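PDB 5ICQ: methylocystis parvus OBBP MbnE from Methylocystis parvus OBBP, which probably binds methanobactin, a copper-chelating peptide natural product, in the periplasm and delivers it for uptake into the cell. Local coordinates for residues E442-E447 against I469-R474; Y111-Q116 against I251-G256; W513-A518 against A533-I538. All blocks are in the same frame, centred on the assembly; numbering follows the deposited sequence.

Contact 1: residues E442-E447 against I469-R474; sequences EPFSFE and IGVEVR
F444 O is gripped twice: E472 N donates to it at 3.1 Å, and a bridging water puts one hydrogen on it and the other on G470 O. This is where two neighbouring parallel strands of a beta-alpha-beta unit come together, with helix 453-467 making the connection and G470 ending that helix as the C-prime residue of a Schellman motif. The ladder goes on with F446 N to E472 O at 3.0 Å and R474 N to F446 O at 2.9 Å, and S445, F446 and E447 pair with E472, V473 and R474. On one face the F446 ring lies alongside V473. CG1 of V473 stands over the ring, 4.2 Å from its centroid in a CH-pi contact, while V471 CG1 meets the ring edge at CE1, 3.8 Å away. L466 of the helix covers the same side chains. Were F446 replaced by an alanine, V473 CG1 would probably lose the ring face it lies over and V471 CG1 one of its two aromatic neighbours, with a gap opened beside L466. On the other face R474 turns back at chi3 (-90°) and lays its guanidinium over the first strand's backbone. E447 OE2 makes its salt bridge with R486, outside the two strands, and E472 OE2 makes a long one to R474 NE. S445 CB packs against E472 CB at 3.5 Å, and R474 NH2 comes to rest 3.3 Å from F446 CA.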
loop_
_atom_site.group_PDB
_atom_site.type_symbol
_atom_site.label_atom_id
_atom_site.label_comp_id
_atom_site.label_asym_id
_atom_site.label_seq_id
_atom_site.Cartn_x
_atom_site.Cartn_y
_atom_site.Cartn_z
ATOM N N GLU A 442 -20.990 -36.050 -3.248
ATOM C CA GLU A 442 -21.417 -35.202 -4.353
ATOM C C GLU A 442 -20.217 -34.743 -5.171
ATOM O O GLU A 442 -19.125 -34.573 -4.627
ATOM C CB GLU A 442 -22.173 -33.965 -3.838
ATOM C CG GLU A 442 -23.461 -34.273 -3.092
ATOM C CD GLU A 442 -24.582 -34.699 -4.016
ATOM O OE1 GLU A 442 -25.251 -35.712 -3.717
ATOM O OE2 GLU A 442 -24.796 -34.020 -5.044
ATOM N N PRO A 443 -20.396 -34.515 -6.474
ATOM C CA PRO A 443 -19.281 -34.018 -7.291
ATOM C C PRO A 443 -18.863 -32.625 -6.844
ATOM O O PRO A 443 -19.698 -31.802 -6.460
ATOM C CB PRO A 443 -19.855 -34.000 -8.715
ATOM C CG PRO A 443 -21.144 -34.775 -8.649
ATOM C CD PRO A 443 -21.641 -34.632 -7.252
ATOM N N PHE A 444 -17.560 -32.367 -6.875
ATOM C CA PHE A 444 -17.059 -31.085 -6.381
ATOM C C PHE A 444 -17.219 -30.034 -7.474
ATOM O O PHE A 444 -16.727 -30.218 -8.599
ATOM C CB PHE A 444 -15.594 -31.187 -5.945
ATOM C CG PHE A 444 -15.174 -30.082 -5.006
ATOM C CD1 PHE A 444 -15.002 -28.784 -5.469
ATOM C CD2 PHE A 444 -14.999 -30.335 -3.650
ATOM C CE1 PHE A 444 -14.637 -27.758 -4.612
ATOM C CE2 PHE A 444 -14.635 -29.310 -2.778
ATOM C CZ PHE A 444 -14.454 -28.020 -3.264
ATOM N N SER A 445 -17.914 -28.940 -7.157
ATOM C CA SER A 445 -18.008 -27.843 -8.110
ATOM C C SER A 445 -18.153 -26.523 -7.364
ATOM O O SER A 445 -18.686 -26.471 -6.253
ATOM C CB SER A 445 -19.166 -28.042 -9.099
ATOM O OG SER A 445 -20.403 -27.749 -8.513
ATOM N N PHE A 446 -17.653 -25.456 -7.981
ATOM C CA PHE A 446 -17.701 -24.145 -7.345
ATOM C C PHE A 446 -17.596 -23.071 -8.413
ATOM O O PHE A 446 -17.327 -23.347 -9.583
ATOM C CB PHE A 446 -16.608 -23.987 -6.275
ATOM C CG PHE A 446 -15.189 -23.826 -6.811
ATOM C CD1 PHE A 446 -14.422 -24.935 -7.132
ATOM C CD2 PHE A 446 -14.611 -22.564 -6.930
ATOM C CE1 PHE A 446 -13.113 -24.794 -7.586
ATOM C CE2 PHE A 446 -13.298 -22.406 -7.396
ATOM C CZ PHE A 446 -12.545 -23.526 -7.719
ATOM N N GLU A 447 -17.805 -21.832 -7.989
ATOM C CA GLU A 447 -17.819 -20.697 -8.897
ATOM C C GLU A 447 -16.728 -19.713 -8.504
ATOM O O GLU A 447 -16.561 -19.413 -7.317
ATOM C CB GLU A 447 -19.182 -20.011 -8.850
ATOM C CG GLU A 447 -19.235 -18.686 -9.587
ATOM C CD GLU A 447 -20.477 -17.892 -9.207
ATOM O OE1 GLU A 447 -21.491 -17.980 -9.916
ATOM O OE2 GLU A 447 -20.435 -17.203 -8.174
ATOM N N ILE A 469 -8.368 -32.601 -12.448
ATOM C CA ILE A 469 -8.522 -33.469 -11.278
ATOM C C ILE A 469 -10.002 -33.617 -10.941
ATOM O O ILE A 469 -10.367 -33.875 -9.789
ATOM C CB ILE A 469 -7.725 -32.960 -10.059
ATOM C CG1 ILE A 469 -8.091 -31.513 -9.714
ATOM C CG2 ILE A 469 -6.217 -33.111 -10.290
ATOM C CD1 ILE A 469 -7.592 -31.078 -8.342
ATOM N N GLY A 470 -10.866 -33.462 -11.946
ATOM C CA GLY A 470 -12.277 -33.763 -11.770
ATOM C C GLY A 470 -13.103 -32.702 -11.076
ATOM O O GLY A 470 -14.171 -33.018 -10.538
ATOM N N VAL A 471 -12.657 -31.449 -11.077
ATOM C CA VAL A 471 -13.324 -30.371 -10.352
ATOM C C VAL A 471 -14.013 -29.462 -11.360
ATOM O O VAL A 471 -13.373 -28.968 -12.295
ATOM C CB VAL A 471 -12.328 -29.575 -9.490
ATOM C CG1 VAL A 471 -12.999 -28.319 -8.922
ATOM C CG2 VAL A 471 -11.784 -30.457 -8.369
ATOM N N GLU A 472 -15.311 -29.240 -11.170
ATOM C CA GLU A 472 -16.094 -28.377 -12.046
ATOM C C GLU A 472 -16.010 -26.940 -11.537
ATOM O O GLU A 472 -16.356 -26.669 -10.387
ATOM C CB GLU A 472 -17.543 -28.852 -12.093
ATOM C CG GLU A 472 -18.485 -27.910 -12.836
ATOM C CD GLU A 472 -19.909 -28.425 -12.837
ATOM O OE1 GLU A 472 -20.124 -29.572 -13.284
ATOM O OE2 GLU A 472 -20.805 -27.694 -12.370
ATOM N N VAL A 473 -15.539 -26.022 -12.380
ATOM C CA VAL A 473 -15.352 -24.629 -11.972
ATOM C C VAL A 473 -16.110 -23.734 -12.940
ATOM O O VAL A 473 -15.805 -23.711 -14.136
ATOM C CB VAL A 473 -13.871 -24.232 -11.936
ATOM C CG1 VAL A 473 -13.725 -22.805 -11.377
ATOM C CG2 VAL A 473 -13.047 -25.245 -11.116
ATOM N N ARG A 474 -17.075 -22.978 -12.430
ATOM C CA ARG A 474 -17.784 -22.006 -13.245
ATOM C C ARG A 474 -17.193 -20.619 -13.021
ATOM O O ARG A 474 -17.079 -20.166 -11.879
ATOM C CB ARG A 474 -19.272 -22.027 -12.895
ATOM C CG ARG A 474 -19.865 -23.425 -13.028
ATOM C CD ARG A 474 -21.100 -23.641 -12.163
ATOM N NE ARG A 474 -20.780 -24.157 -10.830
ATOM C CZ ARG A 474 -21.152 -23.572 -9.696
ATOM N NH1 ARG A 474 -21.856 -22.448 -9.727
ATOM N NH2 ARG A 474 -20.833 -24.109 -8.529
HETATM O O HOH W 1 -16.802 -32.399 -10.231
#

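Contact 2: residues Y111-Q116 against I251-G256; sequences YPLIAQ and IPSQRG
S253 reaches across to P112 with both of its side-chain atoms. CB leaves the chain toward the 111-116 segment and comes within 3.6 Å of P112 O. From there OG swings between the backbone N and the carbonyl carbon (chi1 67°), which aims it at the same oxygen, and it donates a hydrogen bond of 2.9 Å. The hydroxyl lies in the carbonyl plane, with a C=O...OG angle of 159°. On its flank OG also brushes L113 CD1. P112 O has a second donor, a water that itself accepts from S253 N at 3.0 Å, so one serine holds the carbonyl both directly and through solvent. The geometry behind this is a type I beta-turn over I251-Q254, closed by Q254 N to I251 O, with P252 and S253 at its two corner positions. That turn sits in the loop joining strands 237-242 and 262-268 of the mixed sheet, and it is docked on the long strand 109-120 of the antiparallel sheet. Beside the hydrogen bond, a leucine methyl packs on an amide. L113 crosses Q254 at about a right angle, and its CD1 stands almost directly above Q254 CD, 3.6 Å away, on one side of the flat amide; L113 and S253 also touch A101 of strand 100-103. The amide is held from two directions. Y246 OH hydrogen-bonds to Q254 OE1, and Q254 NE2 gives a weak bond back to S253 O at 3.2 Å. The bend at chi2 (-73°) brings the amide round to where the leucine methyl meets it. At the start of the turn, I251 CG2 approaches P112 O to 3.9 Å and R134 packs on the isoleucine.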
loop_
_atom_site.group_PDB
_atom_site.type_symbol
_atom_site.label_atom_id
_atom_site.label_comp_id
_atom_site.label_asym_id
_atom_site.label_seq_id
_atom_site.Cartn_x
_atom_site.Cartn_y
_atom_site.Cartn_z
ATOM N N TYR A 111 10.464 12.610 10.742
ATOM C CA TYR A 111 11.425 13.645 11.091
ATOM C C TYR A 111 10.725 14.996 11.146
ATOM O O TYR A 111 9.598 15.128 10.666
ATOM C CB TYR A 111 12.579 13.657 10.077
ATOM C CG TYR A 111 13.426 12.400 10.212
ATOM C CD1 TYR A 111 14.381 12.288 11.220
ATOM C CD2 TYR A 111 13.246 11.315 9.347
ATOM C CE1 TYR A 111 15.154 11.124 11.360
ATOM C CE2 TYR A 111 14.018 10.151 9.470
ATOM C CZ TYR A 111 14.962 10.063 10.491
ATOM O OH TYR A 111 15.728 8.906 10.644
ATOM N N PRO A 112 11.330 15.999 11.799
ATOM C CA PRO A 112 10.595 17.249 12.060
ATOM C C PRO A 112 10.098 17.935 10.792
ATOM O O PRO A 112 10.772 17.968 9.756
ATOM C CB PRO A 112 11.619 18.123 12.797
ATOM C CG PRO A 112 12.507 17.097 13.531
ATOM C CD PRO A 112 12.609 15.950 12.534
ATOM N N LEU A 113 8.893 18.494 10.899
ATOM C CA LEU A 113 8.338 19.371 9.876
ATOM C C LEU A 113 7.680 20.532 10.618
ATOM O O LEU A 113 8.387 21.344 11.223
ATOM C CB LEU A 113 7.364 18.618 8.959
ATOM C CG LEU A 113 6.930 19.350 7.668
ATOM C CD1 LEU A 113 8.113 20.056 6.960
ATOM C CD2 LEU A 113 6.222 18.403 6.702
ATOM N N ILE A 114 6.346 20.608 10.630
ATOM C CA ILE A 114 5.696 21.671 11.400
ATOM C C ILE A 114 6.042 21.548 12.884
ATOM O O ILE A 114 6.243 22.555 13.575
ATOM C CB ILE A 114 4.176 21.661 11.160
ATOM C CG1 ILE A 114 3.862 22.172 9.755
ATOM C CG2 ILE A 114 3.454 22.530 12.201
ATOM C CD1 ILE A 114 2.417 21.932 9.323
ATOM N N ALA A 115 6.139 20.320 13.397
ATOM C CA ALA A 115 6.684 20.112 14.736
ATOM C C ALA A 115 8.203 20.046 14.648
ATOM O O ALA A 115 8.750 19.198 13.932
ATOM C CB ALA A 115 6.138 18.828 15.365
ATOM N N GLN A 116 8.890 20.927 15.384
ATOM C CA GLN A 116 10.347 20.904 15.363
ATOM C C GLN A 116 10.929 19.830 16.275
ATOM O O GLN A 116 12.079 19.430 16.072
ATOM C CB GLN A 116 10.919 22.282 15.730
ATOM C CG GLN A 116 10.858 22.657 17.187
ATOM C CD GLN A 116 11.522 24.008 17.451
ATOM O OE1 GLN A 116 11.602 24.857 16.559
ATOM N NE2 GLN A 116 12.011 24.202 18.669
ATOM N N ILE A 251 14.142 23.673 5.928
ATOM C CA ILE A 251 14.054 22.632 6.959
ATOM C C ILE A 251 14.777 21.391 6.446
ATOM O O ILE A 251 14.672 21.085 5.246
ATOM C CB ILE A 251 12.580 22.333 7.268
ATOM C CG1 ILE A 251 11.895 23.572 7.870
ATOM C CG2 ILE A 251 12.423 21.133 8.186
ATOM C CD1 ILE A 251 12.410 23.977 9.236
ATOM N N PRO A 252 15.541 20.674 7.281
ATOM C CA PRO A 252 16.315 19.528 6.766
ATOM C C PRO A 252 15.497 18.511 5.986
ATOM O O PRO A 252 15.935 18.070 4.916
ATOM C CB PRO A 252 16.906 18.923 8.047
ATOM C CG PRO A 252 17.134 20.140 8.931
ATOM C CD PRO A 252 15.886 20.987 8.680
ATOM N N SER A 253 14.311 18.141 6.480
ATOM C CA SER A 253 13.469 17.160 5.795
ATOM C C SER A 253 12.913 17.662 4.470
ATOM O O SER A 253 12.276 16.881 3.747
ATOM C CB SER A 253 12.302 16.757 6.705
ATOM O OG SER A 253 11.416 17.853 6.912
ATOM N N GLN A 254 13.123 18.933 4.139
ATOM C CA GLN A 254 12.603 19.535 2.918
ATOM C C GLN A 254 13.689 19.911 1.915
ATOM O O GLN A 254 13.360 20.250 0.770
ATOM C CB GLN A 254 11.795 20.800 3.269
ATOM C CG GLN A 254 10.707 20.581 4.307
ATOM C CD GLN A 254 9.556 19.818 3.708
ATOM O OE1 GLN A 254 8.687 20.399 3.067
ATOM N NE2 GLN A 254 9.567 18.501 3.876
ATOM N N ARG A 255 14.961 19.898 2.316
ATOM C CA ARG A 255 16.036 20.350 1.439
ATOM C C ARG A 255 16.226 19.381 0.290
ATOM O O ARG A 255 16.302 18.166 0.500
ATOM C CB ARG A 255 17.350 20.474 2.214
ATOM C CG ARG A 255 17.371 21.621 3.206
ATOM C CD ARG A 255 18.622 21.565 4.073
ATOM N NE ARG A 255 18.582 22.560 5.138
ATOM C CZ ARG A 255 19.172 22.419 6.322
ATOM N NH1 ARG A 255 19.850 21.309 6.603
ATOM N NH2 ARG A 255 19.081 23.390 7.225
ATOM N N GLY A 256 16.313 19.920 -0.927
ATOM C CA GLY A 256 16.438 19.101 -2.109
ATOM C C GLY A 256 15.125 18.698 -2.738
ATOM O O GLY A 256 15.132 18.145 -3.845
HETATM O O HOH W 2 13.589 18.060 9.434
#

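Contact 3: residues W513-A518 against A533-I538; sequences WSSATA and AIDGMI
In 533-538 the first residue to meet the 513-518 loop is I534. Its branch methyl CG2 presses on W513, lying 3.5 Å from W513 O and 3.9 Å from W513 CB. The indole itself leads away from the helix, to stack on Y499 and meet F366 at a steep angle. Next comes D535, which carries the polar half of the contact. With CG anti to its carbonyl carbon (chi1 -66°), the carboxylate leans out over S515 and takes both of its polar hydrogens, the N-H and the O-H, one on each oxygen. OD1 accepts from S515 N at 3.1 Å through its syn lone pair, in a fairly straight bond of 161° at the hydrogen. OD2 is met by S515 OG at 2.9 Å, also on the syn side but 33° out of the carboxylate plane. A water accepting from A516 N adds a weak bond to OD2. One helical turn on, I538 closes the patch: CD1 comes up against W513 CB at 4.3 Å, and Y557 of helix 547-563 backs both residues. The loop being gripped has consecutive backbone bonds from residue i+3 to residue i, T517 N to S514 O and A518 N to S515 O, and D535 sits beside the first of them. The donors gathered on the aspartate, the N-H and O-H of S515 and the water on A516 N, would probably favour the ionised carboxylate, and in return it fixes the rotation of the serine hydroxyl.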
loop_
_atom_site.group_PDB
_atom_site.type_symbol
_atom_site.label_atom_id
_atom_site.label_comp_id
_atom_site.label_asym_id
_atom_site.label_seq_id
_atom_site.Cartn_x
_atom_site.Cartn_y
_atom_site.Cartn_z
ATOM N N TRP A 513 -7.279 -9.904 8.441
ATOM C CA TRP A 513 -7.040 -11.294 8.842
ATOM C C TRP A 513 -7.537 -11.679 10.231
ATOM O O TRP A 513 -7.452 -12.863 10.561
ATOM C CB TRP A 513 -5.531 -11.622 8.754
ATOM C CG TRP A 513 -5.029 -11.607 7.335
ATOM C CD1 TRP A 513 -4.225 -10.665 6.746
ATOM C CD2 TRP A 513 -5.334 -12.574 6.314
ATOM N NE1 TRP A 513 -4.017 -10.991 5.418
ATOM C CE2 TRP A 513 -4.681 -12.161 5.134
ATOM C CE3 TRP A 513 -6.092 -13.751 6.292
ATOM C CZ2 TRP A 513 -4.768 -12.887 3.939
ATOM C CZ3 TRP A 513 -6.174 -14.476 5.104
ATOM C CH2 TRP A 513 -5.524 -14.033 3.942
ATOM N N SER A 514 -8.043 -10.759 11.053
ATOM C CA SER A 514 -8.404 -11.120 12.422
ATOM C C SER A 514 -9.725 -11.881 12.461
ATOM O O SER A 514 -10.606 -11.694 11.614
ATOM C CB SER A 514 -8.508 -9.880 13.316
ATOM O OG SER A 514 -9.682 -9.156 13.003
ATOM N N SER A 515 -9.850 -12.750 13.472
ATOM C CA SER A 515 -11.110 -13.462 13.697
ATOM C C SER A 515 -12.269 -12.485 13.852
ATOM O O SER A 515 -13.396 -12.771 13.428
ATOM C CB SER A 515 -11.005 -14.321 14.959
ATOM O OG SER A 515 -9.995 -15.303 14.835
ATOM N N ALA A 516 -12.010 -11.338 14.486
ATOM C CA ALA A 516 -13.066 -10.361 14.756
ATOM C C ALA A 516 -13.708 -9.833 13.475
ATOM O O ALA A 516 -14.893 -9.477 13.481
ATOM C CB ALA A 516 -12.504 -9.200 15.577
ATOM N N THR A 517 -12.964 -9.778 12.371
ATOM C CA THR A 517 -13.515 -9.254 11.127
ATOM C C THR A 517 -13.890 -10.341 10.136
ATOM O O THR A 517 -14.368 -10.019 9.043
ATOM C CB THR A 517 -12.531 -8.293 10.456
ATOM O OG1 THR A 517 -11.305 -8.974 10.154
ATOM C CG2 THR A 517 -12.254 -7.089 11.363
ATOM N N ALA A 518 -13.690 -11.615 10.489
ATOM C CA ALA A 518 -13.946 -12.697 9.541
ATOM C C ALA A 518 -15.410 -12.764 9.109
ATOM O O ALA A 518 -15.707 -13.257 8.014
ATOM C CB ALA A 518 -13.534 -14.040 10.146
ATOM N N ALA A 533 -3.967 -18.347 16.195
ATOM C CA ALA A 533 -2.547 -18.143 15.912
ATOM C C ALA A 533 -2.322 -16.920 15.031
ATOM O O ALA A 533 -1.336 -16.191 15.205
ATOM C CB ALA A 533 -1.959 -19.390 15.255
ATOM N N ILE A 534 -3.212 -16.665 14.070
ATOM C CA ILE A 534 -3.114 -15.410 13.322
ATOM C C ILE A 534 -3.269 -14.226 14.262
ATOM O O ILE A 534 -2.478 -13.272 14.232
ATOM C CB ILE A 534 -4.167 -15.357 12.200
ATOM C CG1 ILE A 534 -3.831 -16.361 11.099
ATOM C CG2 ILE A 534 -4.252 -13.944 11.634
ATOM C CD1 ILE A 534 -4.940 -16.420 10.035
ATOM N N ASP A 535 -4.323 -14.254 15.087
ATOM C CA ASP A 535 -4.566 -13.158 16.017
ATOM C C ASP A 535 -3.379 -12.962 16.951
ATOM O O ASP A 535 -3.007 -11.825 17.269
ATOM C CB ASP A 535 -5.831 -13.435 16.840
ATOM C CG ASP A 535 -7.110 -13.430 15.997
ATOM O OD1 ASP A 535 -7.055 -13.092 14.799
ATOM O OD2 ASP A 535 -8.177 -13.770 16.549
ATOM N N GLY A 536 -2.789 -14.068 17.418
ATOM C CA GLY A 536 -1.643 -13.967 18.310
ATOM C C GLY A 536 -0.412 -13.386 17.635
ATOM O O GLY A 536 0.329 -12.611 18.243
ATOM N N MET A 537 -0.166 -13.755 16.375
ATOM C CA MET A 537 0.975 -13.158 15.683
ATOM C C MET A 537 0.737 -11.702 15.310
ATOM O O MET A 537 1.694 -10.916 15.291
ATOM C CB MET A 537 1.370 -13.964 14.441
ATOM C CG MET A 537 1.867 -15.352 14.759
ATOM S SD MET A 537 3.294 -15.385 15.904
ATOM C CE MET A 537 4.368 -14.006 15.480
ATOM N N ILE A 538 -0.504 -11.315 15.014
ATOM C CA ILE A 538 -0.782 -9.895 14.817
ATOM C C ILE A 538 -0.487 -9.127 16.102
ATOM O O ILE A 538 0.158 -8.073 16.083
ATOM C CB ILE A 538 -2.233 -9.690 14.346
ATOM C CG1 ILE A 538 -2.401 -10.233 12.925
ATOM C CG2 ILE A 538 -2.607 -8.204 14.394
ATOM C CD1 ILE A 538 -3.835 -10.239 12.436
HETATM O O HOH W 3 -7.604 -14.937 12.401
HETATM O O HOH W 4 -9.801 -11.172 16.512
#

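Along the chain the order is contact 2, contact 1, contact 3, each closing before the next opens. Contacts 1 and 2 lie on opposite sides of the chain's centre, their own centres about 58 Å apart. Contact 1 lies within one mixed sheet, between strands 442-450 and 472-477; contact 2 joins the loop after strand 237-242, from another mixed sheet, to strand 109-120 of the antiparallel sheet. Contact 3 holds the loop after helix 508-513 on helix 532-543, its centre about 30 Å from that of contact 1 and 37 Å from that of contact 2. The three share no residues and no touching atoms, so each joins its own parts of this solute-binding protein.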